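Local coordinates for adenylyltransferase thiF (Escherichia coli, PDB 1ZUD), which activates the sulfur carrier protein ThiS for thiamin biosynthesis, using ATP to adenylate the carboxyl group of its C-terminal glycine, at residues L32-G37 with E110-A115; A48-G53 with E204-L209; Q133-A138 with T144-A149; Q157-T162 with G168-L173; V194-T199 with R220-K225. One frame throughout, in Å; residues are numbered along the deposited sequence.

How the interactions relate
Five buried contacts lie around one mixed sheet of the ThiF fold; four reach it and interaction 2 joins helices on one face. Along the chain, interactions 1, 3, 4 and 5 follow in series, while interaction 2 crosses interactions 1 and 5. Interactions 1 and 3 touch, centres about 10 Å apart, through strand 30-34 and helices 109-118 and 129-141. Interactions 3 and 4, centres about 8 Å apart, join through neighbouring strands 146-152 and 155-161. Helix 191-210 serves interactions 2 and 5, centres about 19 Å apart and connected by a Glu204-Arg220 salt bridge. Neighbouring strands connect the ATP-site region of interaction 1 with the zinc site of interaction 4; interactions 2 and 5 touch the second subunit.

Interaction 1. Residues L32-G37 with E110-A115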
# COMPACT_ATOMS: atom_id res chain seq x y z
N LEU C 32 3.03 -14.45 14.14
CA LEU C 32 4.20 -13.89 14.80
C LEU C 32 4.69 -12.71 13.94
O LEU C 32 5.04 -12.89 12.74
CB LEU C 32 5.33 -14.93 14.95
CG LEU C 32 6.74 -14.46 15.38
CD1 LEU C 32 6.77 -13.89 16.85
CD2 LEU C 32 7.68 -15.64 15.23
N ILE C 33 4.74 -11.52 14.55
CA ILE C 33 5.26 -10.33 13.88
C ILE C 33 6.64 -10.03 14.49
O ILE C 33 6.78 -9.72 15.70
CB ILE C 33 4.32 -9.08 14.06
CG1 ILE C 33 2.91 -9.41 13.48
CG2 ILE C 33 4.96 -7.83 13.34
CD1 ILE C 33 1.79 -8.36 13.85
N ILE C 34 7.68 -10.16 13.68
CA ILE C 34 9.03 -9.89 14.18
C ILE C 34 9.47 -8.51 13.69
O ILE C 34 9.69 -8.32 12.52
CB ILE C 34 9.99 -10.96 13.69
CG1 ILE C 34 9.42 -12.34 14.06
CG2 ILE C 34 11.33 -10.81 14.39
CD1 ILE C 34 10.25 -13.49 13.45
N GLY C 35 9.57 -7.54 14.62
CA GLY C 35 9.91 -6.18 14.25
C GLY C 35 8.68 -5.30 14.43
O GLY C 35 7.67 -5.51 13.80
N LEU C 36 8.74 -4.33 15.34
CA LEU C 36 7.59 -3.45 15.57
C LEU C 36 7.93 -2.01 15.16
O LEU C 36 7.78 -1.04 15.95
CB LEU C 36 7.18 -3.51 17.05
CG LEU C 36 6.64 -4.90 17.46
CD1 LEU C 36 6.37 -5.00 19.00
CD2 LEU C 36 5.37 -5.16 16.63
N GLY C 37 8.36 -1.89 13.90
CA GLY C 37 8.76 -0.61 13.33
C GLY C 37 7.83 -0.09 12.28
O GLY C 37 6.62 -0.18 12.43
N GLU C 110 17.06 -20.73 19.78
CA GLU C 110 15.96 -21.50 20.33
C GLU C 110 14.66 -20.72 20.56
O GLU C 110 13.57 -21.25 20.33
CB GLU C 110 16.44 -22.12 21.65
CG GLU C 110 15.40 -22.83 22.44
CD GLU C 110 15.83 -22.98 23.90
OE1 GLU C 110 15.60 -22.03 24.69
OE2 GLU C 110 16.41 -24.04 24.24
N ALA C 111 14.75 -19.49 21.04
CA ALA C 111 13.55 -18.69 21.27
C ALA C 111 12.88 -18.38 19.90
O ALA C 111 11.65 -18.37 19.80
CB ALA C 111 13.93 -17.37 21.97
N LEU C 112 13.67 -18.12 18.87
CA LEU C 112 13.09 -17.83 17.56
C LEU C 112 12.37 -19.10 17.04
O LEU C 112 11.19 -19.06 16.58
CB LEU C 112 14.21 -17.41 16.59
CG LEU C 112 13.82 -17.37 15.11
CD1 LEU C 112 12.73 -16.29 14.89
CD2 LEU C 112 15.05 -17.04 14.24
N LYS C 113 13.08 -20.22 17.10
CA LYS C 113 12.50 -21.48 16.64
C LYS C 113 11.18 -21.81 17.34
O LYS C 113 10.25 -22.29 16.72
CB LYS C 113 13.50 -22.63 16.86
CG LYS C 113 14.63 -22.66 15.83
CD LYS C 113 15.59 -23.79 16.17
CE LYS C 113 16.50 -24.17 15.00
NZ LYS C 113 17.74 -23.34 14.94
N ASP C 114 11.10 -21.55 18.64
CA ASP C 114 9.90 -21.89 19.34
C ASP C 114 8.75 -20.97 18.94
O ASP C 114 7.60 -21.42 18.83
CB ASP C 114 10.13 -21.83 20.86
CG ASP C 114 8.92 -22.32 21.65
OD1 ASP C 114 8.07 -21.48 22.04
OD2 ASP C 114 8.79 -23.56 21.87
N ALA C 115 9.05 -19.68 18.72
CA ALA C 115 7.98 -18.76 18.31
C ALA C 115 7.54 -19.08 16.85
O ALA C 115 6.34 -19.04 16.50
CB ALA C 115 8.50 -17.28 18.39
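Leu32 and Ile34 of the strand meet Ala115 and Leu112 of the helix in two separate methyl contacts, one turn of helix apart. Leu32 points its CB toward the helix and presents both branches to a single methyl: its CD2 lies 3.7 Å from Ala115 CB, while its CD1 is a little farther from the same Ala115 CB, at 4.1 Å. With Leu32 CG anti to the backbone N (chi1 169°), the fork is extended away from the strand and sets both methyls against the small alanine, where the helix can come near; the CA atoms of Leu32 and Ala115 are 7.1 Å apart.

The second pair is arranged differently. Ile34 sends out a straight chain, its CD1 anti to CA (chi2 173°), and this tip meets Leu112 CD1 at 4.0 Å. Leu112 leaves its helix across the line of contact, yet its end turns nearer, and the two side chains cross at about a right angle. Here two larger residues span a wider gap, with 9.5 Å between the CA atoms of Ile34 and Leu112.

The strand is the first of the Rossmann-type core, and it runs into a glycine-rich turn, with Gly35 and Gly37, consistent with the GxGxxG pattern of such folds. Gly35 has a positive phi that suits glycine. Next to it, Leu36 N is hydrogen-bonded to Asp59, an ATP-binding residue, and Ile33 faces the other side of the sheet.

Across the contact the chemistry is wholly aliphatic and rests on shape and van der Waals packing, so side-chain size goes with spacing: the helix lies nearer at Ala115 than at Leu112.

Interaction 2. Residues A48-G53 with E204-L209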
# COMPACT_ATOMS: atom_id res chain seq x y z
N ALA C 48 -4.74 -7.00 14.22
CA ALA C 48 -5.59 -6.93 15.44
C ALA C 48 -7.04 -6.56 15.06
O ALA C 48 -8.01 -7.15 15.57
CB ALA C 48 -5.05 -5.89 16.41
N GLY C 49 -7.18 -5.57 14.17
CA GLY C 49 -8.51 -5.16 13.79
C GLY C 49 -9.23 -6.28 13.09
O GLY C 49 -10.46 -6.38 13.22
N ALA C 50 -8.50 -7.10 12.34
CA ALA C 50 -9.07 -8.22 11.59
C ALA C 50 -9.54 -9.43 12.43
O ALA C 50 -10.21 -10.35 11.91
CB ALA C 50 -8.02 -8.75 10.54
N GLY C 51 -9.13 -9.48 13.69
CA GLY C 51 -9.50 -10.60 14.52
C GLY C 51 -8.58 -11.82 14.48
O GLY C 51 -9.03 -12.94 14.72
N VAL C 52 -7.30 -11.62 14.14
CA VAL C 52 -6.38 -12.76 14.22
C VAL C 52 -6.38 -13.04 15.73
O VAL C 52 -6.10 -12.16 16.54
CB VAL C 52 -4.96 -12.36 13.72
CG1 VAL C 52 -3.94 -13.32 14.23
CG2 VAL C 52 -4.96 -12.34 12.20
N GLY C 53 -6.72 -14.27 16.08
CA GLY C 53 -6.84 -14.71 17.48
C GLY C 53 -5.68 -14.51 18.44
O GLY C 53 -5.88 -14.19 19.66
N GLU C 204 -1.72 -10.01 3.04
CA GLU C 204 -1.30 -11.38 2.62
C GLU C 204 -1.59 -12.38 3.76
O GLU C 204 -1.98 -13.52 3.53
CB GLU C 204 0.22 -11.33 2.26
CG GLU C 204 0.49 -10.52 0.95
CD GLU C 204 -0.38 -10.98 -0.22
OE1 GLU C 204 -0.83 -10.15 -1.06
OE2 GLU C 204 -0.65 -12.20 -0.29
N ALA C 205 -1.43 -11.93 4.99
CA ALA C 205 -1.67 -12.81 6.13
C ALA C 205 -3.12 -13.21 6.27
O ALA C 205 -3.45 -14.37 6.55
CB ALA C 205 -1.18 -12.16 7.46
N ILE C 206 -3.99 -12.25 6.05
CA ILE C 206 -5.41 -12.52 6.15
C ILE C 206 -5.85 -13.47 5.07
O ILE C 206 -6.65 -14.36 5.33
CB ILE C 206 -6.21 -11.19 6.04
CG1 ILE C 206 -5.87 -10.35 7.30
CG2 ILE C 206 -7.71 -11.45 5.97
CD1 ILE C 206 -6.22 -8.88 7.17
N LYS C 207 -5.32 -13.28 3.87
CA LYS C 207 -5.68 -14.18 2.77
C LYS C 207 -5.16 -15.60 3.05
O LYS C 207 -5.90 -16.60 2.83
CB LYS C 207 -5.11 -13.67 1.42
CG LYS C 207 -5.84 -12.41 0.91
CD LYS C 207 -5.38 -12.00 -0.50
CE LYS C 207 -3.89 -11.63 -0.48
NZ LYS C 207 -3.44 -11.25 -1.85
N LEU C 208 -3.93 -15.69 3.55
CA LEU C 208 -3.38 -17.00 3.82
C LEU C 208 -4.14 -17.70 4.93
O LEU C 208 -4.47 -18.89 4.81
CB LEU C 208 -1.91 -16.92 4.20
CG LEU C 208 -1.41 -18.20 4.89
CD1 LEU C 208 -1.11 -19.27 3.85
CD2 LEU C 208 -0.19 -17.87 5.67
N LEU C 209 -4.43 -16.98 6.03
CA LEU C 209 -5.12 -17.59 7.14
C LEU C 209 -6.59 -17.88 6.85
O LEU C 209 -7.16 -18.82 7.40
CB LEU C 209 -5.00 -16.71 8.38
CG LEU C 209 -3.54 -16.49 8.84
CD1 LEU C 209 -3.50 -15.36 9.88
CD2 LEU C 209 -2.98 -17.75 9.40
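Ile206 reaches Ala50 with the far end of its longer branch, and the approach can be followed atom by atom. Its CB leaves helix 191-210 across the line of contact and lies 5.4 Å from Ala50 CB. The first torsion then sets CG1 anti to the carbonyl carbon (chi1 -67°), which brings that atom to 4.2 Å from Ala50 CB. The extended chi2 carries CD1 the rest of the way, to 3.8 Å from Ala50 CB. The shorter branch is turned elsewhere, with Ile206 CG2 5.3 Å from Ala50 CB. Leu47 of helix 40-50 and, from the second subunit, Pro192 lie around the same side chain.

Ala50 stands where helix 40-50 ends. This helix follows the glycine-rich turn of the Rossmann-type core, and a Schellman motif terminates it: Gly51 has a positive phi of 88°, and one of the two bonds back into the last turn runs from Gly51 N to Ala48 O. The helix ends there, and the chain beyond it presents Val52 as a second point of contact. Val52 CG2 meets Leu209 CD1 at 4.1 Å, the two side chains crossing at about a right angle, and both residues also rest on Val31 of the first strand.

On another side of helix 191-210, Lys207 NZ makes a salt bridge with Glu204 OE1 at 2.9 Å, meeting the carboxylate on its syn side but 30° out of its plane. Arg220 shares that oxygen, and Ser227 of the second subunit is hydrogen-bonded to it as well, so this ion pair belongs to the dimer interface.

Interaction 3. Residues Q133-A138 with T144-A149; sequences QEINAA and TPLITA. With NA (sodium ion), chain J.
Leu146 packs its CD2 most closely against backbone rather than side chain, lying 3.7 Å from Asn136 CA. Its other methyl, CD1, is 3.8 Å from Ile135 CG2. The leucine fork, with CG anti to the backbone N (chi1 171°), is therefore seated on two consecutive helix residues and crosses both side chains at about a right angle.

Asn136 adds its aliphatic root, CB, at 4.1 Å from Leu146 CD2. The polar end has its main partner elsewhere: OD1 accepts a hydrogen bond from Tyr170 N, at the helix start beside the zinc site.

Two residues before Leu146, Thr144 binds a sodium ion through OG1 at 2.4 Å. Two waters and the carbonyl oxygens of Val116, Ala117 and Ala119 complete six ligands, so the ion ties the approach to this strand to the end of helix 109-118.

Helix 129-141 and strand 146-152 are the last two elements of a beta-alpha-beta unit that begins with strand 121-124. Leu146 faces the helix, while Ile147 faces helix 191-210 on the other side of the sheet; strand 155-161 pairs along the remaining edge of 146-152.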
# COMPACT_ATOMS: atom_id res chain seq x y z
N GLN C 133 17.85 -13.53 7.36
CA GLN C 133 18.25 -14.89 6.95
C GLN C 133 17.93 -15.92 8.05
O GLN C 133 17.47 -17.04 7.74
CB GLN C 133 19.76 -14.94 6.63
CG GLN C 133 20.14 -14.07 5.47
CD GLN C 133 19.76 -14.70 4.13
OE1 GLN C 133 19.10 -15.75 4.09
NE2 GLN C 133 20.15 -14.05 3.03
N GLU C 134 18.09 -15.53 9.33
CA GLU C 134 17.82 -16.46 10.42
C GLU C 134 16.33 -16.83 10.47
O GLU C 134 15.98 -17.97 10.72
CB GLU C 134 18.28 -15.89 11.81
CG GLU C 134 18.80 -17.03 12.74
CD GLU C 134 18.82 -16.73 14.27
OE1 GLU C 134 19.04 -15.57 14.68
OE2 GLU C 134 18.64 -17.69 15.06
N ILE C 135 15.45 -15.86 10.25
CA ILE C 135 14.02 -16.10 10.26
C ILE C 135 13.60 -17.03 9.11
O ILE C 135 12.78 -17.93 9.30
CB ILE C 135 13.24 -14.74 10.15
CG1 ILE C 135 13.43 -13.93 11.45
CG2 ILE C 135 11.74 -14.99 9.94
CD1 ILE C 135 13.05 -12.36 11.25
N ASN C 136 14.15 -16.77 7.92
CA ASN C 136 13.86 -17.56 6.76
C ASN C 136 14.29 -19.02 7.01
O ASN C 136 13.56 -19.96 6.67
CB ASN C 136 14.61 -17.01 5.55
CG ASN C 136 14.50 -17.94 4.32
OD1 ASN C 136 13.46 -18.03 3.71
ND2 ASN C 136 15.60 -18.63 3.99
N ALA C 137 15.47 -19.20 7.58
CA ALA C 137 16.00 -20.56 7.85
C ALA C 137 15.06 -21.29 8.82
O ALA C 137 14.77 -22.47 8.66
CB ALA C 137 17.42 -20.48 8.44
N ALA C 138 14.58 -20.58 9.85
CA ALA C 138 13.67 -21.20 10.81
C ALA C 138 12.32 -21.53 10.17
O ALA C 138 11.77 -22.60 10.43
CB ALA C 138 13.42 -20.26 12.04
N THR C 144 6.78 -23.23 8.05
CA THR C 144 5.81 -22.18 8.42
C THR C 144 5.91 -21.08 7.36
O THR C 144 7.01 -20.64 7.04
CB THR C 144 6.16 -21.62 9.83
OG1 THR C 144 6.07 -22.70 10.79
CG2 THR C 144 5.24 -20.44 10.25
N PRO C 145 4.77 -20.67 6.77
CA PRO C 145 4.73 -19.62 5.76
C PRO C 145 5.39 -18.36 6.28
O PRO C 145 5.26 -18.01 7.47
CB PRO C 145 3.22 -19.40 5.51
CG PRO C 145 2.56 -20.62 6.00
CD PRO C 145 3.42 -21.21 7.08
N LEU C 146 6.08 -17.65 5.40
CA LEU C 146 6.78 -16.43 5.77
C LEU C 146 6.40 -15.27 4.81
O LEU C 146 6.47 -15.40 3.58
CB LEU C 146 8.33 -16.68 5.77
CG LEU C 146 9.26 -15.45 5.92
CD1 LEU C 146 9.02 -14.78 7.27
CD2 LEU C 146 10.72 -15.85 5.81
N ILE C 147 5.95 -14.16 5.38
CA ILE C 147 5.59 -13.00 4.56
C ILE C 147 6.61 -11.96 4.92
O ILE C 147 6.66 -11.47 6.05
CB ILE C 147 4.13 -12.52 4.87
CG1 ILE C 147 3.16 -13.65 4.52
CG2 ILE C 147 3.80 -11.27 4.04
CD1 ILE C 147 1.69 -13.47 5.03
N THR C 148 7.42 -11.57 3.95
CA THR C 148 8.48 -10.65 4.25
C THR C 148 8.43 -9.39 3.43
O THR C 148 8.08 -9.43 2.26
CB THR C 148 9.92 -11.35 4.04
OG1 THR C 148 10.96 -10.40 4.30
CG2 THR C 148 10.08 -11.85 2.57
N ALA C 149 8.82 -8.28 4.02
CA ALA C 149 8.81 -7.01 3.27
C ALA C 149 9.91 -6.09 3.78
O ALA C 149 10.44 -6.30 4.83
CB ALA C 149 7.42 -6.32 3.41
NA NA J . 4.77 -22.69 12.84
O HOH W 1 2.89 -23.92 11.97
O HOH W 2 5.81 -24.99 12.78

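Interaction 4. Residues Q157-T162 with G168-L173. With ZN (zinc ion), chain H.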
# COMPACT_ATOMS: atom_id res chain seq x y z
N GLN C 157 9.85 -3.74 -1.11
CA GLN C 157 9.94 -5.10 -1.64
C GLN C 157 9.07 -5.98 -0.78
O GLN C 157 9.07 -5.84 0.42
CB GLN C 157 11.41 -5.62 -1.60
CG GLN C 157 12.36 -4.67 -2.37
CD GLN C 157 13.85 -5.14 -2.43
OE1 GLN C 157 14.29 -5.92 -1.58
NE2 GLN C 157 14.61 -4.63 -3.40
N LEU C 158 8.34 -6.92 -1.39
CA LEU C 158 7.48 -7.82 -0.63
C LEU C 158 7.43 -9.23 -1.32
O LEU C 158 7.42 -9.31 -2.54
CB LEU C 158 6.07 -7.22 -0.60
CG LEU C 158 4.92 -8.13 -0.20
CD1 LEU C 158 5.02 -8.40 1.28
CD2 LEU C 158 3.57 -7.43 -0.53
N MET C 159 7.41 -10.31 -0.52
CA MET C 159 7.27 -11.67 -1.07
C MET C 159 6.55 -12.51 -0.06
O MET C 159 6.79 -12.38 1.16
CB MET C 159 8.62 -12.39 -1.25
CG MET C 159 9.76 -11.63 -1.68
SD MET C 159 11.13 -12.84 -1.62
CE MET C 159 12.11 -12.05 -0.44
N VAL C 160 5.71 -13.42 -0.56
CA VAL C 160 5.00 -14.41 0.28
C VAL C 160 5.65 -15.79 -0.02
O VAL C 160 5.59 -16.27 -1.18
CB VAL C 160 3.51 -14.50 -0.04
CG1 VAL C 160 2.89 -15.55 0.89
CG2 VAL C 160 2.81 -13.09 0.16
N LEU C 161 6.29 -16.39 0.97
CA LEU C 161 6.99 -17.68 0.74
C LEU C 161 6.29 -18.74 1.56
O LEU C 161 6.14 -18.63 2.81
CB LEU C 161 8.44 -17.58 1.17
CG LEU C 161 9.21 -16.38 0.71
CD1 LEU C 161 10.48 -16.22 1.56
CD2 LEU C 161 9.53 -16.55 -0.74
N THR C 162 5.78 -19.74 0.87
CA THR C 162 5.04 -20.79 1.59
C THR C 162 5.55 -22.19 1.25
O THR C 162 6.11 -22.38 0.18
CB THR C 162 3.53 -20.79 1.20
OG1 THR C 162 3.40 -21.07 -0.20
CG2 THR C 162 2.90 -19.41 1.47
N GLY C 168 11.30 -21.51 -4.03
CA GLY C 168 12.46 -21.23 -3.22
C GLY C 168 12.15 -20.46 -1.94
O GLY C 168 11.02 -20.34 -1.50
N CYS C 169 13.17 -19.87 -1.37
CA CYS C 169 12.99 -19.18 -0.09
C CYS C 169 13.74 -17.84 -0.17
O CYS C 169 14.22 -17.42 -1.27
CB CYS C 169 13.55 -20.11 1.04
SG CYS C 169 15.34 -20.20 1.05
N TYR C 170 13.89 -17.17 0.97
CA TYR C 170 14.52 -15.83 0.93
C TYR C 170 16.00 -15.95 0.52
O TYR C 170 16.56 -15.10 -0.20
CB TYR C 170 14.45 -15.16 2.31
CG TYR C 170 14.98 -13.73 2.39
CD1 TYR C 170 14.15 -12.64 2.13
CD2 TYR C 170 16.28 -13.49 2.81
CE1 TYR C 170 14.61 -11.31 2.31
CE2 TYR C 170 16.74 -12.21 2.99
CZ TYR C 170 15.90 -11.12 2.74
OH TYR C 170 16.41 -9.87 2.97
N ARG C 171 16.61 -17.03 0.99
CA ARG C 171 18.02 -17.31 0.69
C ARG C 171 18.23 -17.72 -0.78
O ARG C 171 19.34 -17.57 -1.28
CB ARG C 171 18.55 -18.40 1.65
CG ARG C 171 19.93 -18.99 1.30
CD ARG C 171 21.08 -18.09 1.65
NE ARG C 171 22.37 -18.67 1.25
CZ ARG C 171 22.75 -18.89 -0.01
NH1 ARG C 171 21.97 -18.60 -1.06
NH2 ARG C 171 23.96 -19.38 -0.24
N CYS C 172 17.21 -18.17 -1.50
CA CYS C 172 17.41 -18.48 -2.94
C CYS C 172 17.61 -17.18 -3.72
O CYS C 172 18.32 -17.12 -4.73
CB CYS C 172 16.21 -19.20 -3.58
SG CYS C 172 15.90 -20.90 -2.98
N LEU C 173 16.94 -16.13 -3.27
CA LEU C 173 17.01 -14.83 -3.93
C LEU C 173 18.21 -13.99 -3.49
O LEU C 173 18.84 -13.32 -4.30
CB LEU C 173 15.70 -14.05 -3.61
CG LEU C 173 15.59 -12.61 -4.10
CD1 LEU C 173 15.73 -12.60 -5.63
CD2 LEU C 173 14.19 -12.01 -3.68
ZN ZN H . 16.16 -21.50 -0.78
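Met159 and Leu161, alternate residues of one strand, both point toward the short helix 170-173. The thioether of Met159 serves two partners: its CE makes a tight contact of 3.3 Å with Tyr170 CD1, approaching the ring obliquely, and its SD lies 3.8 Å from Leu173 CD2. A bend at chi3 (-118°), away from the usual staggered values, goes with this tightness and turns the methyl group to the tyrosine, whose side chain it crosses at about a right angle. Leu161 instead packs on the backbone, its CD1 3.6 Å from Tyr170 N.

Behind this layer, zinc binds at the helix start and probably holds it in place. Cys169, at the N-cap, binds the metal through SG at 2.4 Å, and Cys172 SG does so at 2.3 Å; Cys240 and Cys243 complete the four-cysteine site. The same Cys172 SG accepts a hydrogen bond from Cys169 N at 3.3 Å, with an angle of 155°. Gly168, with its positive phi, lets the chain pass close to that sulfur.

Farther out, ThiS reaches the same region: its Val62 packs on Tyr170 and its Ala33 on Leu173. Chemically, soft apolar packing holds the strand side while metal thiolates hold the other, and the N-H donated to sulfur would probably temper the charge gathered at the zinc.

Interaction 5. Residues V194-T199 with R220-K225; sequences VGVMGT and RLFDGK
The ring of Phe222 is approached obliquely by Val196 and Met197, while one of its faces receives the backbone N of Gly224, 3.9 Å above the plane and over its centre. Trp229 on the adjoining strand stacks with the same ring. Val196 CG2 comes to 4.0 Å from Phe222 CE2, the two side chains crossing at about a right angle. Met197 makes a Met-aromatic contact: its SD is 5.4 Å from the Phe222 ring centroid and 63° off the ring normal. The same sulfur is 4.1 Å from Phe222 CB, so it sits near the root of the side chain while Val196 meets the ring farther out. Bends at both chi2 and chi3 fold the methionine back so that its end nears the strand.

The contact seats helix 191-210 on strand 218-223, in the antiparallel part of the sheet that extends the Rossmann-type core. Val194, on the same helix, packs on Gly66 of ThiS, and Val196 on Thr199 of the second subunit.

Inside the helix, Gly195 O accepts two hydrogen bonds from one residue. Thr199 N and Thr199 OG1 each lie 2.9 Å from Gly195 O and come from opposite faces of its plane, the hydroxyl at a C=O...O angle of 142°. Past the strand end, Asp223 forms an Asx turn, its OD1 taking Lys225 N at 2.8 Å nearly along the C-O axis, and Ser226 N bonds to the same oxygen. Lys225 O, in turn, is hydrogen-bonded to Thr214 of the second subunit.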
# COMPACT_ATOMS: atom_id res chain seq x y z
N VAL C 194 6.91 2.76 3.78
CA VAL C 194 7.13 1.58 4.62
C VAL C 194 5.75 1.14 5.15
O VAL C 194 5.47 -0.05 5.35
CB VAL C 194 8.18 1.84 5.78
CG1 VAL C 194 7.70 2.92 6.77
CG2 VAL C 194 8.35 0.56 6.56
N GLY C 195 4.87 2.11 5.38
CA GLY C 195 3.52 1.79 5.86
C GLY C 195 2.74 0.95 4.84
O GLY C 195 2.05 -0.01 5.23
N VAL C 196 2.81 1.30 3.55
CA VAL C 196 2.06 0.50 2.62
C VAL C 196 2.59 -0.94 2.55
O VAL C 196 1.78 -1.88 2.47
CB VAL C 196 2.01 1.05 1.16
CG1 VAL C 196 1.39 2.43 1.16
CG2 VAL C 196 3.33 1.03 0.51
N MET C 197 3.90 -1.12 2.69
CA MET C 197 4.47 -2.49 2.64
C MET C 197 4.01 -3.28 3.83
O MET C 197 3.65 -4.46 3.71
CB MET C 197 6.01 -2.43 2.59
CG MET C 197 6.56 -1.59 1.41
SD MET C 197 5.84 -1.92 -0.25
CE MET C 197 6.29 -3.74 -0.43
N GLY C 198 4.00 -2.67 5.02
CA GLY C 198 3.55 -3.45 6.16
C GLY C 198 2.06 -3.75 6.10
O GLY C 198 1.61 -4.82 6.52
N THR C 199 1.27 -2.79 5.62
CA THR C 199 -0.18 -3.03 5.49
C THR C 199 -0.40 -4.18 4.48
O THR C 199 -1.31 -5.03 4.67
CB THR C 199 -0.91 -1.73 5.01
OG1 THR C 199 -0.63 -0.71 5.97
CG2 THR C 199 -2.45 -1.92 4.95
N ARG C 220 7.31 -8.61 -5.23
CA ARG C 220 6.59 -7.40 -5.63
C ARG C 220 7.46 -6.19 -5.26
O ARG C 220 7.88 -6.04 -4.13
CB ARG C 220 5.23 -7.42 -4.95
CG ARG C 220 4.36 -8.52 -5.55
CD ARG C 220 3.28 -9.04 -4.60
NE ARG C 220 2.36 -7.96 -4.19
CZ ARG C 220 1.41 -8.10 -3.27
NH1 ARG C 220 1.22 -9.28 -2.65
NH2 ARG C 220 0.66 -7.05 -2.93
N LEU C 221 7.75 -5.34 -6.23
CA LEU C 221 8.62 -4.19 -6.00
C LEU C 221 7.82 -2.91 -6.22
O LEU C 221 7.06 -2.77 -7.18
CB LEU C 221 9.83 -4.22 -6.97
CG LEU C 221 10.62 -5.56 -7.01
CD1 LEU C 221 11.70 -5.50 -8.13
CD2 LEU C 221 11.31 -5.85 -5.69
N PHE C 222 7.99 -1.98 -5.30
CA PHE C 222 7.24 -0.72 -5.38
C PHE C 222 8.21 0.46 -5.51
O PHE C 222 9.16 0.56 -4.75
CB PHE C 222 6.37 -0.58 -4.10
CG PHE C 222 5.57 0.72 -4.03
CD1 PHE C 222 4.81 1.14 -5.10
CD2 PHE C 222 5.58 1.48 -2.87
CE1 PHE C 222 4.04 2.32 -5.07
CE2 PHE C 222 4.81 2.68 -2.79
CZ PHE C 222 4.04 3.09 -3.88
N ASP C 223 7.98 1.35 -6.47
CA ASP C 223 8.77 2.60 -6.55
C ASP C 223 7.70 3.70 -6.19
O ASP C 223 6.86 4.04 -7.01
CB ASP C 223 9.29 2.83 -7.98
CG ASP C 223 10.05 4.17 -8.13
OD1 ASP C 223 9.83 5.13 -7.32
OD2 ASP C 223 10.85 4.27 -9.08
N GLY C 224 7.77 4.25 -4.98
CA GLY C 224 6.81 5.24 -4.51
C GLY C 224 6.92 6.58 -5.19
O GLY C 224 6.02 7.42 -5.04
N LYS C 225 8.02 6.81 -5.91
CA LYS C 225 8.23 8.07 -6.62
C LYS C 225 7.61 8.02 -8.00
O LYS C 225 6.94 8.99 -8.45
CB LYS C 225 9.75 8.36 -6.73
CG LYS C 225 10.14 9.79 -6.36
CD LYS C 225 11.63 9.93 -6.09
CE LYS C 225 12.38 10.28 -7.35
NZ LYS C 225 11.89 11.57 -7.92